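Local coordinates for protein endo-1,3-beta-glucanase (Streptomyces sioyaensis, PDB 3DGT) that probably hydrolyses internal 1,3-beta-glucosidic bonds of glucan chains, this chain being the catalytic domain of a longer family 16 glycoside hydrolase, at residues P129-Y134 with G235-L240; N136-G141 with C169-G174; K154-M159 with G246-A251; S173-S178 with A220-A225. All blocks are in the same frame, centred on the assembly; numbering follows the deposited sequence.

In the fold
Followed from the N terminus, the chain first passes 129-134 and 136-141, both in the loop after strand 119-127, and then 154-159 on strand 155-160. The earliest loop to close is that of contact 2, when 169-174 returns to 136-141. Contact 4 starts where contact 2 finishes, sharing S173 and G174, and closes at 220-225, ahead of helix 225-232. Strand 236-244 then meets 129-134 in contact 1, whose loop encloses both contact 2 and contact 4. Contact 3 closes last, at helix 247-250; it encloses contact 4 but crosses contacts 1 and 2. Contacts 1, 3 and 4 tie loops and short helical turns to strands of the beta sandwich, while contact 2 joins two of its loops.

Contact 1 of 4, residues P129-Y134 with G235-L240; sequences PFRGNY and GFFVIL
R131 lays its guanidinium over one face of the F237 ring, a cation-pi contact that fixes a loop to strand 236-244 of the beta-jelly-roll found in family 16 glycoside hydrolases. CZ of R131 stands 4.3 Å from the centroid of the F237 ring and 19° off its normal, well over the face. The two planes are tilted by 33°, which brings the terminal NH2 of R131 down to 3.5 Å from CD2 of F237. Nearer the backbone, CB of R131 lies 3.9 Å from CE1 of the same ring, so the arginine follows the ring along much of its length. A bend at chi3 (-71°) swings the guanidinium there. Its NH2 also forms a salt bridge with OE1 of E86 and a hydrogen bond to the backbone O of T87, holding the flat group against strand 80-87 while its charge faces the aromatic pi cloud. Replacing F237 by a serine would probably leave the guanidinium without its aromatic floor and open a gap beside F130. That phenylalanine completes the contact from another direction. The loop behind it is drawn tight, with O of F130 accepting from N of both N133 and Y134. Its own ring reaches the strand through CD1, which meets the edge of the F237 ring at CZ, 4.1 Å away.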
loop_
_atom_site.group_PDB
_atom_site.type_symbol
_atom_site.label_atom_id
_atom_site.label_comp_id
_atom_site.label_asym_id
_atom_site.label_seq_id
_atom_site.Cartn_x
_atom_site.Cartn_y
_atom_site.Cartn_z
ATOM N N PRO A 129 -15.941 -2.139 -3.724
ATOM C CA PRO A 129 -16.963 -1.121 -4.035
ATOM C C PRO A 129 -16.470 0.316 -4.151
ATOM O O PRO A 129 -17.219 1.164 -4.645
ATOM C CB PRO A 129 -17.976 -1.270 -2.888
ATOM C CG PRO A 129 -17.801 -2.718 -2.447
ATOM C CD PRO A 129 -16.306 -2.911 -2.520
ATOM N N PHE A 130 -15.242 0.603 -3.715
ATOM C CA PHE A 130 -14.682 1.946 -3.891
ATOM C C PHE A 130 -14.455 2.267 -5.368
ATOM O O PHE A 130 -14.632 3.418 -5.800
ATOM C CB PHE A 130 -13.367 2.073 -3.110
ATOM C CG PHE A 130 -12.768 3.460 -3.120
ATOM C CD1 PHE A 130 -11.878 3.853 -4.115
ATOM C CD2 PHE A 130 -13.069 4.361 -2.107
ATOM C CE1 PHE A 130 -11.315 5.131 -4.111
ATOM C CE2 PHE A 130 -12.503 5.644 -2.096
ATOM C CZ PHE A 130 -11.619 6.021 -3.096
ATOM N N ARG A 131 -14.057 1.268 -6.146
ATOM C CA ARG A 131 -13.724 1.519 -7.546
ATOM C C ARG A 131 -14.958 1.948 -8.327
ATOM O O ARG A 131 -15.993 1.281 -8.287
ATOM C CB ARG A 131 -13.092 0.285 -8.188
ATOM C CG ARG A 131 -12.729 0.479 -9.661
ATOM C CD ARG A 131 -11.790 -0.604 -10.158
ATOM N NE ARG A 131 -10.452 -0.477 -9.596
ATOM C CZ ARG A 131 -9.460 -1.337 -9.820
ATOM N NH1 ARG A 131 -9.646 -2.403 -10.586
ATOM N NH2 ARG A 131 -8.284 -1.122 -9.261
ATOM N N GLY A 132 -14.842 3.072 -9.027
ATOM C CA GLY A 132 -15.980 3.615 -9.766
ATOM C C GLY A 132 -17.007 4.299 -8.888
ATOM O O GLY A 132 -18.107 4.607 -9.336
ATOM N N ASN A 133 -16.648 4.527 -7.630
ATOM C CA ASN A 133 -17.536 5.165 -6.660
ATOM C C ASN A 133 -16.762 6.304 -5.995
ATOM O O ASN A 133 -17.099 7.483 -6.153
ATOM C CB ASN A 133 -18.000 4.109 -5.650
ATOM C CG ASN A 133 -18.921 4.665 -4.571
ATOM O OD1 ASN A 133 -18.608 5.656 -3.907
ATOM N ND2 ASN A 133 -20.055 3.994 -4.369
ATOM N N TYR A 134 -15.696 5.956 -5.274
ATOM C CA TYR A 134 -14.754 6.937 -4.727
ATOM C C TYR A 134 -15.283 7.735 -3.534
ATOM O O TYR A 134 -14.603 8.641 -3.054
ATOM C CB TYR A 134 -14.248 7.905 -5.819
ATOM C CG TYR A 134 -13.844 7.221 -7.101
ATOM C CD1 TYR A 134 -12.912 6.184 -7.099
ATOM C CD2 TYR A 134 -14.391 7.608 -8.323
ATOM C CE1 TYR A 134 -12.545 5.553 -8.271
ATOM C CE2 TYR A 134 -14.021 6.984 -9.502
ATOM C CZ TYR A 134 -13.093 5.958 -9.470
ATOM O OH TYR A 134 -12.728 5.317 -10.632
ATOM N N GLY A 235 -14.400 -8.338 -2.257
ATOM C CA GLY A 235 -13.010 -8.311 -2.684
ATOM C C GLY A 235 -12.330 -6.995 -2.350
ATOM O O GLY A 235 -12.970 -6.019 -1.915
ATOM N N PHE A 236 -11.016 -6.996 -2.543
ATOM C CA PHE A 236 -10.186 -5.797 -2.477
ATOM C C PHE A 236 -9.315 -5.739 -3.723
ATOM O O PHE A 236 -9.003 -6.775 -4.318
ATOM C CB PHE A 236 -9.252 -5.839 -1.262
ATOM C CG PHE A 236 -9.911 -5.531 0.053
ATOM C CD1 PHE A 236 -10.734 -6.463 0.680
ATOM C CD2 PHE A 236 -9.667 -4.324 0.699
ATOM C CE1 PHE A 236 -11.327 -6.180 1.916
ATOM C CE2 PHE A 236 -10.253 -4.038 1.931
ATOM C CZ PHE A 236 -11.081 -4.965 2.541
ATOM N N PHE A 237 -8.934 -4.527 -4.115
ATOM C CA PHE A 237 -7.819 -4.344 -5.038
ATOM C C PHE A 237 -6.586 -3.856 -4.275
ATOM O O PHE A 237 -6.696 -3.395 -3.134
ATOM C CB PHE A 237 -8.184 -3.432 -6.228
ATOM C CG PHE A 237 -8.828 -2.120 -5.845
ATOM C CD1 PHE A 237 -10.202 -2.034 -5.630
ATOM C CD2 PHE A 237 -8.071 -0.956 -5.738
ATOM C CE1 PHE A 237 -10.800 -0.809 -5.294
ATOM C CE2 PHE A 237 -8.669 0.269 -5.397
ATOM C CZ PHE A 237 -10.034 0.337 -5.177
ATOM N N VAL A 238 -5.420 -4.012 -4.900
ATOM C CA VAL A 238 -4.125 -3.676 -4.302
ATOM C C VAL A 238 -3.581 -2.428 -4.984
ATOM O O VAL A 238 -3.731 -2.264 -6.197
ATOM C CB VAL A 238 -3.124 -4.854 -4.460
ATOM C CG1 VAL A 238 -1.708 -4.447 -4.028
ATOM C CG2 VAL A 238 -3.610 -6.078 -3.681
ATOM N N ILE A 239 -2.959 -1.553 -4.197
ATOM C CA ILE A 239 -2.388 -0.298 -4.698
ATOM C C ILE A 239 -0.921 -0.180 -4.272
ATOM O O ILE A 239 -0.571 -0.521 -3.138
ATOM C CB ILE A 239 -3.182 0.946 -4.187
ATOM C CG1 ILE A 239 -4.685 0.829 -4.475
ATOM C CG2 ILE A 239 -2.627 2.239 -4.785
ATOM C CD1 ILE A 239 -5.496 0.263 -3.309
ATOM N N LEU A 240 -0.068 0.280 -5.191
ATOM C CA LEU A 240 1.320 0.672 -4.893
ATOM C C LEU A 240 1.501 2.125 -5.323
ATOM O O LEU A 240 1.113 2.495 -6.426
ATOM C CB LEU A 240 2.308 -0.195 -5.678
ATOM C CG LEU A 240 2.429 -1.660 -5.256
ATOM C CD1 LEU A 240 3.126 -2.434 -6.360
ATOM C CD2 LEU A 240 3.197 -1.790 -3.962
#

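Contact 2 of 4, residues N136-G141 with C169-G174; sequences NWPGVG and CNETSG
E171 and T172 meet W137 and P138 where two loops of the family 16 domain come together. The second of these, 169-174, opens with C169, whose SG is tied to that of C161 in a disulfide, so the segment leaves a covalently fixed point. A G1 beta bulge follows, N170 and E171 together lying opposite G166. E171 touches both partners, the indole and the proline. Its chain is bent at chi2 (-63°), folding the carboxylate back beside W137. There OE1 of E171 lies 3.6 Å from CH2 of W137, approaching the indole obliquely, with the carboxylate and ring planes 73° apart. The aliphatic part of E171 slides past the proline, CG of E171 coming 4.0 Å from CG of P138, while OE2 takes a hydrogen bond from the backbone N of C161. T172 follows a cis peptide bond and sets its methyl CG2 at the indole edge, 4.3 Å from CH2 of W137. These residues meet a compact partner. The peptide bond before P138 is also cis, and CB of P138 sits 3.5 Å above the centre of the W137 ring, while NE1 of W137 bonds to OE1 of E142. P138 to G141 form a type I beta turn. The contact thus joins the loop between strands 119-127 and 142-144 to the one between strands 155-160 and 175-179; G141 bonds back to G127, and O of T172 is hydrogen-bonded to NE2 of H160 at the end of strand 155-160.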
loop_
_atom_site.group_PDB
_atom_site.type_symbol
_atom_site.label_atom_id
_atom_site.label_comp_id
_atom_site.label_asym_id
_atom_site.label_seq_id
_atom_site.Cartn_x
_atom_site.Cartn_y
_atom_site.Cartn_z
ATOM N N ASN A 136 -17.026 6.273 -0.649
ATOM C CA ASN A 136 -17.438 5.380 0.440
ATOM C C ASN A 136 -16.310 5.006 1.406
ATOM O O ASN A 136 -16.342 3.945 2.027
ATOM C CB ASN A 136 -18.154 4.133 -0.112
ATOM C CG ASN A 136 -17.395 3.466 -1.261
ATOM O OD1 ASN A 136 -16.264 3.821 -1.564
ATOM N ND2 ASN A 136 -18.033 2.491 -1.905
ATOM N N TRP A 137 -15.331 5.900 1.550
ATOM C CA TRP A 137 -14.272 5.766 2.554
ATOM C C TRP A 137 -14.716 6.403 3.875
ATOM O O TRP A 137 -15.286 7.491 3.859
ATOM C CB TRP A 137 -12.994 6.461 2.061
ATOM C CG TRP A 137 -11.770 6.149 2.886
ATOM C CD1 TRP A 137 -10.843 5.171 2.637
ATOM C CD2 TRP A 137 -11.349 6.800 4.099
ATOM N NE1 TRP A 137 -9.877 5.175 3.613
ATOM C CE2 TRP A 137 -10.162 6.160 4.523
ATOM C CE3 TRP A 137 -11.858 7.861 4.866
ATOM C CZ2 TRP A 137 -9.470 6.552 5.677
ATOM C CZ3 TRP A 137 -11.173 8.243 6.010
ATOM C CH2 TRP A 137 -9.996 7.585 6.406
ATOM N N PRO A 138 -14.408 5.768 5.029
ATOM C CA PRO A 138 -13.667 4.523 5.240
ATOM C C PRO A 138 -14.539 3.284 5.344
ATOM O O PRO A 138 -14.015 2.196 5.556
ATOM C CB PRO A 138 -12.996 4.781 6.589
ATOM C CG PRO A 138 -14.059 5.537 7.350
ATOM C CD PRO A 138 -14.765 6.391 6.324
ATOM N N GLY A 139 -15.853 3.434 5.189
ATOM C CA GLY A 139 -16.773 2.324 5.447
ATOM C C GLY A 139 -16.490 1.102 4.591
ATOM O O GLY A 139 -16.722 -0.029 5.008
ATOM N N VAL A 140 -15.985 1.334 3.381
ATOM C CA VAL A 140 -15.724 0.263 2.413
ATOM C C VAL A 140 -14.526 -0.616 2.800
ATOM O O VAL A 140 -14.364 -1.728 2.274
ATOM C CB VAL A 140 -15.525 0.871 0.995
ATOM C CG1 VAL A 140 -14.184 1.603 0.892
ATOM C CG2 VAL A 140 -15.648 -0.189 -0.086
ATOM N N GLY A 141 -13.691 -0.109 3.707
ATOM C CA GLY A 141 -12.522 -0.845 4.202
ATOM C C GLY A 141 -11.238 -0.537 3.459
ATOM O O GLY A 141 -11.200 -0.542 2.218
ATOM N N CYS A 169 -13.148 2.561 14.426
ATOM C CA CYS A 169 -11.809 2.453 13.886
ATOM C C CYS A 169 -10.949 3.696 14.137
ATOM O O CYS A 169 -9.865 3.827 13.572
ATOM C CB CYS A 169 -11.884 2.036 12.415
ATOM S SG CYS A 169 -12.983 0.560 12.228
ATOM N N ASN A 170 -11.427 4.590 15.009
ATOM C CA ASN A 170 -10.644 5.744 15.464
ATOM C C ASN A 170 -10.092 6.542 14.282
ATOM O O ASN A 170 -8.897 6.824 14.205
ATOM C CB ASN A 170 -9.503 5.272 16.387
ATOM C CG ASN A 170 -8.740 6.426 17.045
ATOM O OD1 ASN A 170 -9.275 7.515 17.235
ATOM N ND2 ASN A 170 -7.485 6.174 17.400
ATOM N N GLU A 171 -10.965 6.892 13.345
ATOM C CA GLU A 171 -10.523 7.583 12.137
ATOM C C GLU A 171 -10.192 9.041 12.443
ATOM O O GLU A 171 -10.865 9.666 13.260
ATOM C CB GLU A 171 -11.578 7.443 11.037
ATOM C CG GLU A 171 -11.845 5.988 10.626
ATOM C CD GLU A 171 -10.629 5.299 10.027
ATOM O OE1 GLU A 171 -9.689 6.013 9.618
ATOM O OE2 GLU A 171 -10.615 4.045 9.954
ATOM N N THR A 172 -9.173 9.610 11.799
ATOM C CA THR A 172 -8.476 9.038 10.641
ATOM C C THR A 172 -7.217 8.242 10.962
ATOM O O THR A 172 -6.492 7.845 10.047
ATOM C CB THR A 172 -8.062 10.143 9.656
ATOM O OG1 THR A 172 -7.227 11.093 10.335
ATOM C CG2 THR A 172 -9.290 10.846 9.065
ATOM N N SER A 173 -6.950 8.018 12.243
ATOM C CA SER A 173 -5.807 7.205 12.628
ATOM C C SER A 173 -5.969 5.756 12.178
ATOM O O SER A 173 -5.004 5.137 11.740
ATOM C CB SER A 173 -5.570 7.277 14.130
ATOM O OG SER A 173 -5.296 8.607 14.521
ATOM N N GLY A 174 -7.187 5.225 12.261
ATOM C CA GLY A 174 -7.415 3.813 11.958
ATOM C C GLY A 174 -6.904 2.941 13.090
ATOM O O GLY A 174 -6.398 3.445 14.098
#

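Contact 3 of 4, residues K154-M159 with G246-A251; sequences KTWATM and GGFPGA
F248 points the edge of its ring into the face of W156, a T-shaped pair that joins the short helix 247-250 to strand 155-160 of the sandwich. The tight part is very small. CZ of F248 leads, coming 3.5 Å from CD2 of W156 and 3.6 Å from CG of W156, so that it sits on the five-membered ring. The planes stand at 80° and the ring centroids are 4.8 Å apart. Behind the leading atom, CE1 of F248 follows over the other end of the ring fusion, 3.9 Å from CE2 of W156. The phenylalanine gets there because its CG is turned away from the backbone N (chi1 -157°), which throws the ring off the helix toward the strand. Around this point the contact is loose. The CA atoms of W156 and F248 are 10.9 Å apart, two partly exposed side chains span the whole distance, and the glycine-rich backbone of 246-251 stays back from the strand. G246 is the N-cap of the helix, and its O accepts from N of G250. Neighbouring rings extend the arrangement, W120 meeting F248 and F252 meeting W156, each edge-to-face. A leucine in place of W156 would probably leave the F248 edge without the flat pi surface it meets here, with W120 alone of the two tryptophans still packed on that ring. The backbone of W156 pairs with that of E147. What holds these two rings is probably dispersion, helped by the attraction of slightly positive ring hydrogens to an electron-rich indole face.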
loop_
_atom_site.group_PDB
_atom_site.type_symbol
_atom_site.label_atom_id
_atom_site.label_comp_id
_atom_site.label_asym_id
_atom_site.label_seq_id
_atom_site.Cartn_x
_atom_site.Cartn_y
_atom_site.Cartn_z
ATOM N N LYS A 154 10.811 2.818 9.897
ATOM C CA LYS A 154 9.651 2.116 10.427
ATOM C C LYS A 154 8.569 1.959 9.393
ATOM O O LYS A 154 8.493 2.731 8.419
ATOM C CB LYS A 154 9.107 2.755 11.712
ATOM C CG LYS A 154 9.124 4.286 11.770
ATOM C CD LYS A 154 8.508 4.750 13.094
ATOM C CE LYS A 154 8.667 6.240 13.324
ATOM N NZ LYS A 154 8.213 6.604 14.715
ATOM N N THR A 155 7.776 0.913 9.591
ATOM C CA THR A 155 6.614 0.644 8.772
ATOM C C THR A 155 5.358 0.791 9.621
ATOM O O THR A 155 5.341 0.417 10.803
ATOM C CB THR A 155 6.688 -0.752 8.111
ATOM O OG1 THR A 155 5.452 -1.005 7.438
ATOM C CG2 THR A 155 6.974 -1.855 9.136
ATOM N N TRP A 156 4.332 1.387 9.028
ATOM C CA TRP A 156 3.005 1.478 9.629
ATOM C C TRP A 156 2.055 0.536 8.901
ATOM O O TRP A 156 2.058 0.472 7.666
ATOM C CB TRP A 156 2.453 2.901 9.491
ATOM C CG TRP A 156 2.997 3.979 10.412
ATOM C CD1 TRP A 156 2.384 4.488 11.513
ATOM C CD2 TRP A 156 4.224 4.724 10.257
ATOM N NE1 TRP A 156 3.148 5.496 12.070
ATOM C CE2 TRP A 156 4.284 5.655 11.319
ATOM C CE3 TRP A 156 5.273 4.694 9.322
ATOM C CZ2 TRP A 156 5.348 6.549 11.477
ATOM C CZ3 TRP A 156 6.339 5.598 9.476
ATOM C CH2 TRP A 156 6.367 6.501 10.552
ATOM N N ALA A 157 1.234 -0.181 9.668
ATOM C CA ALA A 157 0.174 -1.027 9.110
ATOM C C ALA A 157 -1.114 -0.693 9.830
ATOM O O ALA A 157 -1.122 -0.539 11.049
ATOM C CB ALA A 157 0.495 -2.489 9.282
ATOM N N THR A 158 -2.198 -0.579 9.074
ATOM C CA THR A 158 -3.431 0.008 9.592
ATOM C C THR A 158 -4.663 -0.551 8.894
ATOM O O THR A 158 -4.654 -0.752 7.675
ATOM C CB THR A 158 -3.434 1.542 9.366
ATOM O OG1 THR A 158 -2.185 2.106 9.794
ATOM C CG2 THR A 158 -4.556 2.191 10.140
ATOM N N MET A 159 -5.736 -0.764 9.661
ATOM C CA MET A 159 -7.056 -0.939 9.062
ATOM C C MET A 159 -7.917 0.295 9.265
ATOM O O MET A 159 -8.031 0.804 10.378
ATOM C CB MET A 159 -7.786 -2.168 9.611
ATOM C CG MET A 159 -9.184 -2.325 9.029
ATOM S SD MET A 159 -9.880 -3.913 9.490
ATOM C CE MET A 159 -11.453 -3.850 8.627
ATOM N N GLY A 246 1.374 15.886 1.859
ATOM C CA GLY A 246 0.076 15.513 2.409
ATOM C C GLY A 246 0.095 15.304 3.910
ATOM O O GLY A 246 1.077 15.604 4.591
ATOM N N GLY A 247 -0.998 14.757 4.413
ATOM C CA GLY A 247 -1.258 14.751 5.845
ATOM C C GLY A 247 -0.330 13.891 6.685
ATOM O O GLY A 247 0.058 14.294 7.788
ATOM N N PHE A 248 0.029 12.715 6.181
ATOM C CA PHE A 248 0.891 11.802 6.957
ATOM C C PHE A 248 2.289 12.427 7.132
ATOM O O PHE A 248 2.743 12.605 8.269
ATOM C CB PHE A 248 0.935 10.417 6.296
ATOM C CG PHE A 248 1.300 9.265 7.219
ATOM C CD1 PHE A 248 2.127 9.440 8.324
ATOM C CD2 PHE A 248 0.825 7.980 6.929
ATOM C CE1 PHE A 248 2.472 8.359 9.138
ATOM C CE2 PHE A 248 1.158 6.883 7.742
ATOM C CZ PHE A 248 1.981 7.084 8.850
ATOM N N PRO A 249 2.968 12.804 6.030
ATOM C CA PRO A 249 4.226 13.526 6.274
ATOM C C PRO A 249 4.034 14.805 7.088
ATOM O O PRO A 249 4.919 15.185 7.848
ATOM C CB PRO A 249 4.737 13.853 4.861
ATOM C CG PRO A 249 4.056 12.869 3.971
ATOM C CD PRO A 249 2.720 12.594 4.591
ATOM N N GLY A 250 2.875 15.442 6.951
ATOM C CA GLY A 250 2.585 16.659 7.713
ATOM C C GLY A 250 2.610 16.466 9.217
ATOM O O GLY A 250 2.885 17.411 9.962
ATOM N N ALA A 251 2.318 15.246 9.667
ATOM C CA ALA A 251 2.304 14.924 11.090
ATOM C C ALA A 251 3.703 14.587 11.610
ATOM O O ALA A 251 3.902 14.450 12.826
ATOM C CB ALA A 251 1.336 13.791 11.370
#

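Contact 4 of 4, residues S173-S178 with A220-A225. Unlike the reference sequence in segment 173-178: S178 (reference Leu). Unlike the reference sequence in segment 220-225: Q222 (reference His).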
loop_
_atom_site.group_PDB
_atom_site.type_symbol
_atom_site.label_atom_id
_atom_site.label_comp_id
_atom_site.label_asym_id
_atom_site.label_seq_id
_atom_site.Cartn_x
_atom_site.Cartn_y
_atom_site.Cartn_z
ATOM N N SER A 173 -6.950 8.018 12.243
ATOM C CA SER A 173 -5.807 7.205 12.628
ATOM C C SER A 173 -5.969 5.756 12.178
ATOM O O SER A 173 -5.004 5.137 11.740
ATOM C CB SER A 173 -5.570 7.277 14.130
ATOM O OG SER A 173 -5.296 8.607 14.521
ATOM N N GLY A 174 -7.187 5.225 12.261
ATOM C CA GLY A 174 -7.415 3.813 11.958
ATOM C C GLY A 174 -6.904 2.941 13.090
ATOM O O GLY A 174 -6.398 3.445 14.098
ATOM N N ILE A 175 -7.045 1.628 12.928
ATOM C CA ILE A 175 -6.535 0.665 13.897
ATOM C C ILE A 175 -5.181 0.210 13.367
ATOM O O ILE A 175 -5.107 -0.622 12.457
ATOM C CB ILE A 175 -7.497 -0.532 14.081
ATOM C CG1 ILE A 175 -8.901 -0.037 14.463
ATOM C CG2 ILE A 175 -6.955 -1.515 15.139
ATOM C CD1 ILE A 175 -9.978 -1.128 14.475
ATOM N N GLY A 176 -4.113 0.784 13.920
ATOM C CA GLY A 176 -2.780 0.581 13.367
ATOM C C GLY A 176 -1.627 0.686 14.338
ATOM O O GLY A 176 -1.791 1.035 15.513
ATOM N N ASN A 177 -0.443 0.370 13.824
ATOM C CA ASN A 177 0.772 0.344 14.623
ATOM C C ASN A 177 1.953 0.622 13.708
ATOM O O ASN A 177 1.830 0.545 12.485
ATOM C CB ASN A 177 0.920 -1.040 15.267
ATOM C CG ASN A 177 1.951 -1.093 16.393
ATOM O OD1 ASN A 177 2.408 -2.186 16.758
ATOM N ND2 ASN A 177 2.310 0.049 16.952
ATOM N N SER A 178 3.096 0.947 14.294
ATOM C CA SER A 178 4.335 1.073 13.552
ATOM C C SER A 178 5.404 0.269 14.275
ATOM O O SER A 178 5.306 0.023 15.484
ATOM C CB SER A 178 4.755 2.538 13.440
ATOM O OG SER A 178 4.872 3.116 14.734
ATOM N N ALA A 220 -12.569 -8.829 14.408
ATOM C CA ALA A 220 -13.917 -8.408 14.027
ATOM C C ALA A 220 -14.699 -7.817 15.181
ATOM O O ALA A 220 -15.547 -6.951 14.966
ATOM C CB ALA A 220 -14.680 -9.567 13.428
ATOM N N ASN A 221 -14.423 -8.274 16.400
ATOM C CA ASN A 221 -15.190 -7.832 17.552
ATOM C C ASN A 221 -14.797 -6.429 18.026
ATOM O O ASN A 221 -15.380 -5.916 18.997
ATOM C CB ASN A 221 -15.088 -8.853 18.688
ATOM C CG ASN A 221 -13.669 -9.071 19.142
ATOM O OD1 ASN A 221 -12.774 -9.328 18.332
ATOM N ND2 ASN A 221 -13.448 -8.972 20.440
ATOM N N GLN A 222 -13.831 -5.802 17.343
ATOM C CA GLN A 222 -13.457 -4.409 17.631
ATOM C C GLN A 222 -14.474 -3.418 17.087
ATOM O O GLN A 222 -14.372 -2.219 17.332
ATOM C CB GLN A 222 -12.066 -4.064 17.087
ATOM C CG GLN A 222 -10.937 -4.723 17.852
ATOM C CD GLN A 222 -9.578 -4.248 17.386
ATOM O OE1 GLN A 222 -9.110 -3.174 17.756
ATOM N NE2 GLN A 222 -8.937 -5.052 16.577
ATOM N N MET A 223 -15.445 -3.914 16.327
ATOM C CA MET A 223 -16.488 -3.062 15.754
ATOM C C MET A 223 -17.775 -3.878 15.663
ATOM O O MET A 223 -17.750 -5.092 15.884
ATOM C CB MET A 223 -16.047 -2.537 14.375
ATOM C CG MET A 223 -15.740 -3.637 13.361
ATOM S SD MET A 223 -14.618 -3.137 12.040
ATOM C CE MET A 223 -13.044 -3.311 12.868
ATOM N N ASP A 224 -18.899 -3.232 15.354
ATOM C CA ASP A 224 -20.141 -3.986 15.207
ATOM C C ASP A 224 -20.165 -4.809 13.912
ATOM O O ASP A 224 -19.322 -4.606 13.024
ATOM C CB ASP A 224 -21.399 -3.112 15.421
ATOM C CG ASP A 224 -21.608 -2.052 14.349
ATOM O OD1 ASP A 224 -21.098 -2.185 13.222
ATOM O OD2 ASP A 224 -22.345 -1.078 14.643
ATOM N N ALA A 225 -21.109 -5.745 13.820
ATOM C CA ALA A 225 -21.213 -6.646 12.676
ATOM C C ALA A 225 -21.336 -5.904 11.349
ATOM O O ALA A 225 -20.649 -6.244 10.391
ATOM C CB ALA A 225 -22.384 -7.625 12.860
#
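I175, at the start of strand 175-179 in the beta-jelly-roll of the family 16 domain, reaches with both branches toward the turn that precedes helix 225-232. Its CG1 points away from the carbonyl carbon (chi1 -55°) and the chain runs on extended through chi2, carrying CD1 forward until it lies 4.1 Å from CE of M223. The other branch, CG2, meets the amide end of Q222, whose chain stretches out beyond CG and crosses the isoleucine at a slant. Q222, a histidine in the reference sequence, lies in the 3-10 segment 220-222. M223 takes a more compact shape. Its CG lies between the backbone N and the carbonyl carbon, and a bend at chi3 (81°) turns the methyl toward I175. That also brings CE of M223 against SG of C169, beside the disulfide. W228 of the following helix touches M223 too. Directly after this buried methionine, D224 is the N-cap of helix 225-232, and its OD1 bonds to OG1 of T227. The contact therefore rests on methyl groups and one amide end packed by dispersion, a cohesion with little directional demand, which joins strand and turn by shape rather than by bonds.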